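Local coordinates for alpha-rhamnosidase (Dictyoglomus thermophilum, PDB 6I60), which probably hydrolyses terminal non-reducing alpha-L-rhamnose residues from alpha-L-rhamnosides, releasing rhamnose, at residues A[719-724]-A[743-748]; A[724-729]-A[761-766]; A[755-760]-A[781-786]. One frame throughout, in Å; residues are numbered along the deposited sequence.

Contact 1: A[719-724]-A[743-748]; sequences TSQTLN and KTLLED
The amide of Gln721 and the carboxylate of Asp748 meet with their planes almost perpendicular, 88° apart. Asp748 OD2 sits to one side of the amide plane, 3.5 Å from Gln721 NE2, and the N-H...O angle is only 133°, so the bond is weak. At the other corner of the amide, OE1 accepts from Asp758 N, its stronger partner. A water bridges the two segments beside it: it accepts from Gln721 N and donates to Asp748 OD2, each at 2.7 Å. The Asp748 carboxylate points at the loop because its CG lies anti to the backbone N (chi1 -159°). Nearer the backbone, Leu745 CD1 rests 3.9 Å from Gln721 CG, the two side chains crossing at about a right angle. The second amide, that of Asn724, brings ND2 to 3.6 Å from Thr744 CB, a packing contact. Ser720 OG makes a capping bond by accepting from Leu723 N at 3.1 Å, in the turn that leads into helix 722-729. The contact thus joins the N-terminal end of helix 722-729 to the middle of helix 738-750. Strand 677-678 touches both through Ala677, and helix 761-773 backs Gln721 and Leu745 through Ile767 and Val770.

Contact 2: A[724-729]-A[761-766]; sequences NTLPLY and IVATRY
Tyr729 presents a ring face to the edge of Tyr766 where two helices of the six-hairpin glycosidase domain, an (α/α)6 barrel in this family, pack together. The segment axes come within 9.2 Å and run at 49° to one another. The T-shaped pair is tilted rather than upright: the ring centroids are 4.4 Å apart and the planes 54°, with Tyr766 CD1 over the centre of the Tyr729 ring. Tyr729 reaches across because its CG is anti to the backbone N (chi1 -176°), throwing the ring out from its own helix. The tight part is this ring pair, with Tyr729 CE2 3.4 Å from Tyr766 CD1. One turn earlier, in apolar packing, Leu726 CD1 stands 3.7 Å from Ala763 CB, and the small alanine also receives Thr725 OG1 at 3.9 Å. Leu726 CD2 reaches Val762 CG1 more distantly, at 4.3 Å, while Phe632 of helix 626-648 touches Leu726 and makes an edge-to-face pair with Tyr766, whose hydroxyl bonds to that of Tyr633.

The looser side is at the far end of Tyr729, which is only partly buried and looks toward Arg765. That guanidinium is committed elsewhere, its NH2 bonding to Tyr571 and forming a salt bridge with Glu515. A water lies at the edges of both flat groups, in their planes, 2.9 Å from Tyr729 OH, and accepts a weak bond from Arg765 NH1 at 3.4 Å.

Contact 3: A[755-760]-A[781-786]; sequences YHLDTG and YKIVNQ
Lys782 lies along the face of Tyr755, and the whole side chain can be traced over the ring. Its CB starts at the near side, 3.5 Å from Tyr755 CD2. CG carries the chain outward, and CD then stands over the middle of the ring, 3.9 Å from the centroid and only 13° off the normal, a CH-pi contact. A bend at chi3 (69°) keeps the chain from running straight off, which places CE 3.9 Å from Tyr755 CD1. NZ finishes above the same face, 4.7 Å from the ring centroid, as a cation-pi partner. With an alanine in place of Tyr755, Lys782 would probably lose this aromatic support, its aliphatic chain and ammonium left free to swing into solvent.

At the base of the ring, by Tyr755 CB, the contact turns apolar. Ile783 CG1 approaches Tyr755 CB at 4.2 Å, and Ile783 CG2 meets Leu757 CG at 3.7 Å. Between these two loop residues, His756 takes Gln786 CG over one face of its ring, 4.1 Å from the centroid and offset toward the rim. That imidazole is held from outside, ND1 by His753 O and NE2 by Thr788 OG1. The loop between helices 738-750 and 761-773 therefore meets the end of helix 777-784 through ring faces and aliphatic carbons: dispersion probably does most of the work, with the lysine's charge adding an electrostatic share at the exposed side.

In the fold
The three contacts gather round helix 761-773 in the six-hairpin domain. Contacts 1 and 2 have centres about 10 Å apart and share Asn724 on helix 722-729; between them Leu745 CD1 packs on Thr725 CG2 at 3.6 Å. Contact 3 lies about 13 Å, centre to centre, from either. Contact 1 reaches it where Gln721 CB packs on Thr759 CG2 at 3.6 Å. Contact 2 meets it where Thr764 OG1 and Thr759 OG1 approach to 3.0 Å. Asp612 also joins contacts 2 and 3, accepting from Ala763 N and Gly760 N. The bound 2-(2-ethoxyethoxy)ethanol touches Tyr656, Glu659 and Leu660 of helix 651-672, none of them part of these contacts.

Contact 1: A[719-724]-A[743-748]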
loop_
_atom_site.group_PDB
_atom_site.type_symbol
_atom_site.label_atom_id
_atom_site.label_comp_id
_atom_site.label_asym_id
_atom_site.label_seq_id
_atom_site.Cartn_x
_atom_site.Cartn_y
_atom_site.Cartn_z
ATOM N N THR A 719 -15.795 -23.029 -23.570
ATOM C CA THR A 719 -15.631 -22.710 -22.158
ATOM C C THR A 719 -14.159 -22.446 -21.887
ATOM O O THR A 719 -13.296 -23.200 -22.346
ATOM C CB THR A 719 -16.132 -23.851 -21.263
ATOM O OG1 THR A 719 -17.546 -24.008 -21.430
ATOM C CG2 THR A 719 -15.828 -23.563 -19.799
ATOM N N SER A 720 -13.877 -21.384 -21.146
ATOM C CA SER A 720 -12.518 -21.010 -20.790
ATOM C C SER A 720 -12.258 -21.332 -19.323
ATOM O O SER A 720 -13.144 -21.777 -18.589
ATOM C CB SER A 720 -12.283 -19.526 -21.074
ATOM O OG SER A 720 -13.007 -18.720 -20.161
ATOM N N GLN A 721 -11.011 -21.107 -18.900
ATOM C CA GLN A 721 -10.688 -21.221 -17.483
ATOM C C GLN A 721 -11.363 -20.117 -16.678
ATOM O O GLN A 721 -11.887 -20.367 -15.587
ATOM C CB GLN A 721 -9.174 -21.177 -17.282
ATOM C CG GLN A 721 -8.458 -22.465 -17.641
ATOM C CD GLN A 721 -6.955 -22.287 -17.721
ATOM O OE1 GLN A 721 -6.404 -21.320 -17.192
ATOM N NE2 GLN A 721 -6.282 -23.221 -18.385
ATOM N N THR A 722 -11.359 -18.890 -17.207
ATOM C CA THR A 722 -12.004 -17.776 -16.519
ATOM C C THR A 722 -13.486 -18.053 -16.294
ATOM O O THR A 722 -14.038 -17.708 -15.242
ATOM C CB THR A 722 -11.808 -16.486 -17.321
ATOM O OG1 THR A 722 -10.405 -16.217 -17.461
ATOM C CG2 THR A 722 -12.479 -15.305 -16.635
ATOM N N LEU A 723 -14.138 -18.701 -17.261
ATOM C CA LEU A 723 -15.569 -18.962 -17.166
ATOM C C LEU A 723 -15.923 -19.987 -16.098
ATOM O O LEU A 723 -17.101 -20.104 -15.750
ATOM C CB LEU A 723 -16.106 -19.429 -18.521
ATOM C CG LEU A 723 -16.263 -18.361 -19.608
ATOM C CD1 LEU A 723 -16.406 -18.999 -20.982
ATOM C CD2 LEU A 723 -17.450 -17.456 -19.310
ATOM N N ASN A 724 -14.950 -20.719 -15.563
ATOM C CA ASN A 724 -15.240 -21.799 -14.629
ATOM C C ASN A 724 -14.689 -21.582 -13.226
ATOM O O ASN A 724 -15.316 -22.034 -12.266
ATOM C CB ASN A 724 -14.700 -23.132 -15.174
ATOM C CG ASN A 724 -15.710 -23.858 -16.041
ATOM O OD1 ASN A 724 -16.892 -23.520 -16.055
ATOM N ND2 ASN A 724 -15.247 -24.864 -16.772
ATOM N N LYS A 743 -14.241 -30.578 -13.502
ATOM C CA LYS A 743 -13.477 -31.405 -14.432
ATOM C C LYS A 743 -13.191 -30.660 -15.729
ATOM O O LYS A 743 -12.101 -30.793 -16.298
ATOM C CB LYS A 743 -14.220 -32.711 -14.713
ATOM C CG LYS A 743 -13.370 -33.771 -15.409
ATOM C CD LYS A 743 -11.976 -33.857 -14.797
ATOM C CE LYS A 743 -11.121 -34.910 -15.489
ATOM N NZ LYS A 743 -9.662 -34.684 -15.263
ATOM N N THR A 744 -14.160 -29.878 -16.215
ATOM C CA THR A 744 -13.922 -29.063 -17.402
ATOM C C THR A 744 -12.776 -28.088 -17.170
ATOM O O THR A 744 -11.983 -27.817 -18.080
ATOM C CB THR A 744 -15.198 -28.312 -17.790
ATOM O OG1 THR A 744 -16.313 -29.212 -17.754
ATOM C CG2 THR A 744 -15.074 -27.727 -19.190
ATOM N N LEU A 745 -12.665 -27.558 -15.951
ATOM C CA LEU A 745 -11.560 -26.663 -15.631
ATOM C C LEU A 745 -10.231 -27.411 -15.619
ATOM O O LEU A 745 -9.231 -26.920 -16.157
ATOM C CB LEU A 745 -11.814 -25.988 -14.283
ATOM C CG LEU A 745 -10.653 -25.187 -13.695
ATOM C CD1 LEU A 745 -10.268 -24.052 -14.629
ATOM C CD2 LEU A 745 -11.015 -24.660 -12.320
ATOM N N LEU A 746 -10.203 -28.603 -15.016
ATOM C CA LEU A 746 -8.968 -29.376 -14.946
ATOM C C LEU A 746 -8.510 -29.822 -16.329
ATOM O O LEU A 746 -7.314 -29.765 -16.640
ATOM C CB LEU A 746 -9.157 -30.585 -14.030
ATOM C CG LEU A 746 -9.294 -30.297 -12.532
ATOM C CD1 LEU A 746 -9.807 -31.523 -11.788
ATOM C CD2 LEU A 746 -7.968 -29.823 -11.952
ATOM N N GLU A 747 -9.444 -30.267 -17.172
ATOM C CA GLU A 747 -9.070 -30.708 -18.513
ATOM C C GLU A 747 -8.597 -29.544 -19.375
ATOM O O GLU A 747 -7.700 -29.717 -20.208
ATOM C CB GLU A 747 -10.243 -31.430 -19.174
ATOM C CG GLU A 747 -10.670 -32.694 -18.444
ATOM C CD GLU A 747 -11.770 -33.445 -19.164
ATOM O OE1 GLU A 747 -11.704 -34.692 -19.215
ATOM O OE2 GLU A 747 -12.699 -32.788 -19.681
ATOM N N ASP A 748 -9.181 -28.358 -19.193
ATOM C CA ASP A 748 -8.694 -27.190 -19.917
ATOM C C ASP A 748 -7.306 -26.782 -19.441
ATOM O O ASP A 748 -6.523 -26.224 -20.218
ATOM C CB ASP A 748 -9.674 -26.030 -19.764
ATOM C CG ASP A 748 -9.524 -24.995 -20.859
ATOM O OD1 ASP A 748 -10.335 -25.008 -21.810
ATOM O OD2 ASP A 748 -8.594 -24.167 -20.767
HETATM O O HOH W 1 -9.285 -21.517 -20.898
#

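Contact 2: A[724-729]-A[761-766]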
loop_
_atom_site.group_PDB
_atom_site.type_symbol
_atom_site.label_atom_id
_atom_site.label_comp_id
_atom_site.label_asym_id
_atom_site.label_seq_id
_atom_site.Cartn_x
_atom_site.Cartn_y
_atom_site.Cartn_z
ATOM N N ASN A 724 -14.950 -20.719 -15.563
ATOM C CA ASN A 724 -15.240 -21.799 -14.629
ATOM C C ASN A 724 -14.689 -21.582 -13.226
ATOM O O ASN A 724 -15.316 -22.034 -12.266
ATOM C CB ASN A 724 -14.700 -23.132 -15.174
ATOM C CG ASN A 724 -15.710 -23.858 -16.041
ATOM O OD1 ASN A 724 -16.892 -23.520 -16.055
ATOM N ND2 ASN A 724 -15.247 -24.864 -16.772
ATOM N N THR A 725 -13.540 -20.915 -13.076
ATOM C CA THR A 725 -13.001 -20.690 -11.736
ATOM C C THR A 725 -13.843 -19.693 -10.950
ATOM O O THR A 725 -13.904 -19.774 -9.717
ATOM C CB THR A 725 -11.553 -20.198 -11.806
ATOM O OG1 THR A 725 -11.524 -18.845 -12.277
ATOM C CG2 THR A 725 -10.734 -21.065 -12.735
ATOM N N LEU A 726 -14.496 -18.752 -11.640
ATOM C CA LEU A 726 -15.237 -17.710 -10.930
ATOM C C LEU A 726 -16.474 -18.259 -10.227
ATOM O O LEU A 726 -16.619 -18.028 -9.013
ATOM C CB LEU A 726 -15.569 -16.562 -11.890
ATOM C CG LEU A 726 -14.557 -15.414 -11.921
ATOM C CD1 LEU A 726 -13.257 -15.861 -12.566
ATOM C CD2 LEU A 726 -15.127 -14.210 -12.653
ATOM N N PRO A 727 -17.390 -18.981 -10.889
ATOM C CA PRO A 727 -18.517 -19.561 -10.141
ATOM C C PRO A 727 -18.095 -20.642 -9.161
ATOM O O PRO A 727 -18.819 -20.888 -8.188
ATOM C CB PRO A 727 -19.423 -20.126 -11.243
ATOM C CG PRO A 727 -18.511 -20.390 -12.377
ATOM C CD PRO A 727 -17.477 -19.303 -12.328
ATOM N N LEU A 728 -16.948 -21.291 -9.380
ATOM C CA LEU A 728 -16.442 -22.278 -8.433
ATOM C C LEU A 728 -15.791 -21.640 -7.212
ATOM O O LEU A 728 -15.691 -22.293 -6.168
ATOM C CB LEU A 728 -15.438 -23.205 -9.121
ATOM C CG LEU A 728 -16.014 -24.423 -9.843
ATOM C CD1 LEU A 728 -14.971 -25.039 -10.762
ATOM C CD2 LEU A 728 -16.529 -25.448 -8.844
ATOM N N TYR A 729 -15.347 -20.386 -7.320
ATOM C CA TYR A 729 -14.757 -19.703 -6.173
ATOM C C TYR A 729 -15.827 -19.334 -5.153
ATOM O O TYR A 729 -15.767 -19.748 -3.989
ATOM C CB TYR A 729 -13.995 -18.460 -6.637
ATOM C CG TYR A 729 -13.268 -17.743 -5.521
ATOM C CD1 TYR A 729 -12.030 -18.189 -5.076
ATOM C CD2 TYR A 729 -13.822 -16.625 -4.909
ATOM C CE1 TYR A 729 -11.363 -17.542 -4.054
ATOM C CE2 TYR A 729 -13.162 -15.970 -3.884
ATOM C CZ TYR A 729 -11.932 -16.433 -3.461
ATOM O OH TYR A 729 -11.267 -15.788 -2.443
ATOM N N ILE A 761 -6.231 -10.877 -15.205
ATOM C CA ILE A 761 -5.885 -10.447 -13.854
ATOM C C ILE A 761 -6.949 -10.873 -12.850
ATOM O O ILE A 761 -6.636 -11.155 -11.687
ATOM C CB ILE A 761 -5.652 -8.924 -13.821
ATOM C CG1 ILE A 761 -6.919 -8.169 -14.222
ATOM C CG2 ILE A 761 -4.511 -8.538 -14.743
ATOM C CD1 ILE A 761 -6.840 -6.685 -13.955
ATOM N N VAL A 762 -8.213 -10.941 -13.273
ATOM C CA VAL A 762 -9.298 -11.247 -12.344
ATOM C C VAL A 762 -9.276 -12.721 -11.961
ATOM O O VAL A 762 -9.251 -13.071 -10.775
ATOM C CB VAL A 762 -10.656 -10.846 -12.950
ATOM C CG1 VAL A 762 -11.792 -11.528 -12.200
ATOM C CG2 VAL A 762 -10.826 -9.332 -12.934
ATOM N N ALA A 763 -9.285 -13.608 -12.957
ATOM C CA ALA A 763 -9.381 -15.035 -12.687
ATOM C C ALA A 763 -8.078 -15.633 -12.169
ATOM O O ALA A 763 -8.116 -16.676 -11.506
ATOM C CB ALA A 763 -9.831 -15.779 -13.944
ATOM N N THR A 764 -6.931 -15.007 -12.453
ATOM C CA THR A 764 -5.677 -15.497 -11.888
ATOM C C THR A 764 -5.669 -15.375 -10.372
ATOM O O THR A 764 -5.037 -16.186 -9.686
ATOM C CB THR A 764 -4.488 -14.741 -12.482
ATOM O OG1 THR A 764 -4.625 -14.670 -13.906
ATOM C CG2 THR A 764 -3.182 -15.443 -12.143
ATOM N N ARG A 765 -6.370 -14.375 -9.834
ATOM C CA ARG A 765 -6.454 -14.197 -8.390
ATOM C C ARG A 765 -7.250 -15.308 -7.711
ATOM O O ARG A 765 -7.061 -15.546 -6.513
ATOM C CB ARG A 765 -7.075 -12.832 -8.077
ATOM C CG ARG A 765 -7.000 -12.415 -6.617
ATOM C CD ARG A 765 -8.390 -12.277 -6.018
ATOM N NE ARG A 765 -8.360 -12.136 -4.566
ATOM C CZ ARG A 765 -8.364 -13.157 -3.714
ATOM N NH1 ARG A 765 -8.390 -14.402 -4.170
ATOM N NH2 ARG A 765 -8.340 -12.932 -2.408
ATOM N N TYR A 766 -8.121 -16.005 -8.447
ATOM C CA TYR A 766 -8.977 -17.026 -7.860
ATOM C C TYR A 766 -8.642 -18.447 -8.290
ATOM O O TYR A 766 -9.070 -19.388 -7.615
ATOM C CB TYR A 766 -10.450 -16.757 -8.207
ATOM C CG TYR A 766 -10.949 -15.380 -7.830
ATOM C CD1 TYR A 766 -11.146 -15.029 -6.500
ATOM C CD2 TYR A 766 -11.236 -14.433 -8.805
ATOM C CE1 TYR A 766 -11.608 -13.772 -6.151
ATOM C CE2 TYR A 766 -11.698 -13.173 -8.467
ATOM C CZ TYR A 766 -11.882 -12.847 -7.140
ATOM O OH TYR A 766 -12.342 -11.596 -6.798
HETATM O O HOH W 2 -8.586 -16.297 -1.413
#

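Contact 3: A[755-760]-A[781-786]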
loop_
_atom_site.group_PDB
_atom_site.type_symbol
_atom_site.label_atom_id
_atom_site.label_comp_id
_atom_site.label_asym_id
_atom_site.label_seq_id
_atom_site.Cartn_x
_atom_site.Cartn_y
_atom_site.Cartn_z
ATOM N N TYR A 755 -0.882 -27.353 -18.193
ATOM C CA TYR A 755 -0.571 -26.667 -16.937
ATOM C C TYR A 755 -0.090 -25.235 -17.192
ATOM O O TYR A 755 1.021 -24.847 -16.830
ATOM C CB TYR A 755 0.459 -27.456 -16.123
ATOM C CG TYR A 755 0.018 -28.852 -15.757
ATOM C CD1 TYR A 755 0.287 -29.925 -16.590
ATOM C CD2 TYR A 755 -0.660 -29.097 -14.571
ATOM C CE1 TYR A 755 -0.109 -31.204 -16.257
ATOM C CE2 TYR A 755 -1.061 -30.370 -14.228
ATOM C CZ TYR A 755 -0.783 -31.421 -15.074
ATOM O OH TYR A 755 -1.182 -32.693 -14.734
ATOM N N HIS A 756 -0.958 -24.449 -17.823
ATOM C CA HIS A 756 -0.659 -23.055 -18.107
ATOM C C HIS A 756 -1.906 -22.218 -17.877
ATOM O O HIS A 756 -3.028 -22.668 -18.120
ATOM C CB HIS A 756 -0.151 -22.864 -19.542
ATOM C CG HIS A 756 1.289 -23.234 -19.728
ATOM N ND1 HIS A 756 1.693 -24.510 -20.054
ATOM C CD2 HIS A 756 2.419 -22.493 -19.637
ATOM C CE1 HIS A 756 3.010 -24.540 -20.155
ATOM N NE2 HIS A 756 3.475 -23.329 -19.908
ATOM N N LEU A 757 -1.696 -20.993 -17.402
ATOM C CA LEU A 757 -2.805 -20.089 -17.134
ATOM C C LEU A 757 -3.381 -19.545 -18.435
ATOM O O LEU A 757 -2.641 -19.109 -19.322
ATOM C CB LEU A 757 -2.343 -18.935 -16.245
ATOM C CG LEU A 757 -2.016 -19.268 -14.790
ATOM C CD1 LEU A 757 -1.350 -18.087 -14.112
ATOM C CD2 LEU A 757 -3.272 -19.674 -14.044
ATOM N N ASP A 758 -4.705 -19.577 -18.548
ATOM C CA ASP A 758 -5.439 -18.959 -19.647
ATOM C C ASP A 758 -6.372 -17.882 -19.106
ATOM O O ASP A 758 -7.493 -17.696 -19.587
ATOM C CB ASP A 758 -6.215 -20.007 -20.444
ATOM C CG ASP A 758 -6.601 -19.524 -21.834
ATOM O OD1 ASP A 758 -5.961 -18.580 -22.345
ATOM O OD2 ASP A 758 -7.548 -20.093 -22.418
ATOM N N THR A 759 -5.910 -17.158 -18.089
ATOM C CA THR A 759 -6.751 -16.251 -17.322
ATOM C C THR A 759 -6.105 -14.876 -17.234
ATOM O O THR A 759 -4.878 -14.745 -17.232
ATOM C CB THR A 759 -6.997 -16.788 -15.908
ATOM O OG1 THR A 759 -5.740 -17.074 -15.278
ATOM C CG2 THR A 759 -7.833 -18.058 -15.955
ATOM N N GLY A 760 -6.948 -13.852 -17.148
ATOM C CA GLY A 760 -6.492 -12.490 -16.974
ATOM C C GLY A 760 -6.199 -12.173 -15.522
ATOM O O GLY A 760 -5.960 -13.058 -14.696
ATOM N N TYR A 781 0.442 -26.191 -8.321
ATOM C CA TYR A 781 1.892 -26.111 -8.199
ATOM C C TYR A 781 2.572 -26.302 -9.549
ATOM O O TYR A 781 3.565 -25.629 -9.851
ATOM C CB TYR A 781 2.393 -27.146 -7.194
ATOM C CG TYR A 781 3.892 -27.142 -7.004
ATOM C CD1 TYR A 781 4.499 -26.231 -6.152
ATOM C CD2 TYR A 781 4.701 -28.049 -7.678
ATOM C CE1 TYR A 781 5.869 -26.222 -5.975
ATOM C CE2 TYR A 781 6.072 -28.047 -7.509
ATOM C CZ TYR A 781 6.651 -27.132 -6.655
ATOM O OH TYR A 781 8.017 -27.121 -6.480
ATOM N N LYS A 782 2.055 -27.217 -10.375
ATOM C CA LYS A 782 2.640 -27.435 -11.694
ATOM C C LYS A 782 2.448 -26.224 -12.596
ATOM O O LYS A 782 3.255 -25.996 -13.504
ATOM C CB LYS A 782 2.038 -28.682 -12.339
ATOM C CG LYS A 782 2.699 -29.984 -11.905
ATOM C CD LYS A 782 2.514 -31.081 -12.944
ATOM C CE LYS A 782 3.310 -30.787 -14.206
ATOM N NZ LYS A 782 3.914 -32.021 -14.784
ATOM N N ILE A 783 1.389 -25.445 -12.367
ATOM C CA ILE A 783 1.201 -24.210 -13.119
ATOM C C ILE A 783 2.255 -23.184 -12.723
ATOM O O ILE A 783 2.841 -22.512 -13.580
ATOM C CB ILE A 783 -0.226 -23.673 -12.904
ATOM C CG1 ILE A 783 -1.243 -24.553 -13.632
ATOM C CG2 ILE A 783 -0.339 -22.233 -13.370
ATOM C CD1 ILE A 783 -2.632 -24.506 -13.032
ATOM N N VAL A 784 2.524 -23.060 -11.422
ATOM C CA VAL A 784 3.480 -22.070 -10.939
ATOM C C VAL A 784 4.895 -22.426 -11.384
ATOM O O VAL A 784 5.675 -21.550 -11.778
ATOM C CB VAL A 784 3.373 -21.942 -9.408
ATOM C CG1 VAL A 784 4.695 -21.508 -8.802
ATOM C CG2 VAL A 784 2.268 -20.963 -9.036
ATOM N N ASN A 785 5.240 -23.715 -11.351
ATOM C CA ASN A 785 6.586 -24.173 -11.687
ATOM C C ASN A 785 6.898 -24.087 -13.179
ATOM O O ASN A 785 7.993 -24.495 -13.584
ATOM C CB ASN A 785 6.778 -25.612 -11.199
ATOM C CG ASN A 785 8.230 -25.939 -10.880
ATOM O OD1 ASN A 785 8.513 -26.735 -9.985
ATOM N ND2 ASN A 785 9.155 -25.331 -11.617
ATOM N N GLN A 786 5.990 -23.574 -14.002
ATOM C CA GLN A 786 6.241 -23.475 -15.432
ATOM C C GLN A 786 7.220 -22.347 -15.731
ATOM O O GLN A 786 7.155 -21.269 -15.133
ATOM C CB GLN A 786 4.934 -23.251 -16.189
ATOM C CG GLN A 786 4.080 -24.501 -16.313
ATOM C CD GLN A 786 4.869 -25.706 -16.795
ATOM O OE1 GLN A 786 5.097 -26.654 -16.041
ATOM N NE2 GLN A 786 5.286 -25.677 -18.057
#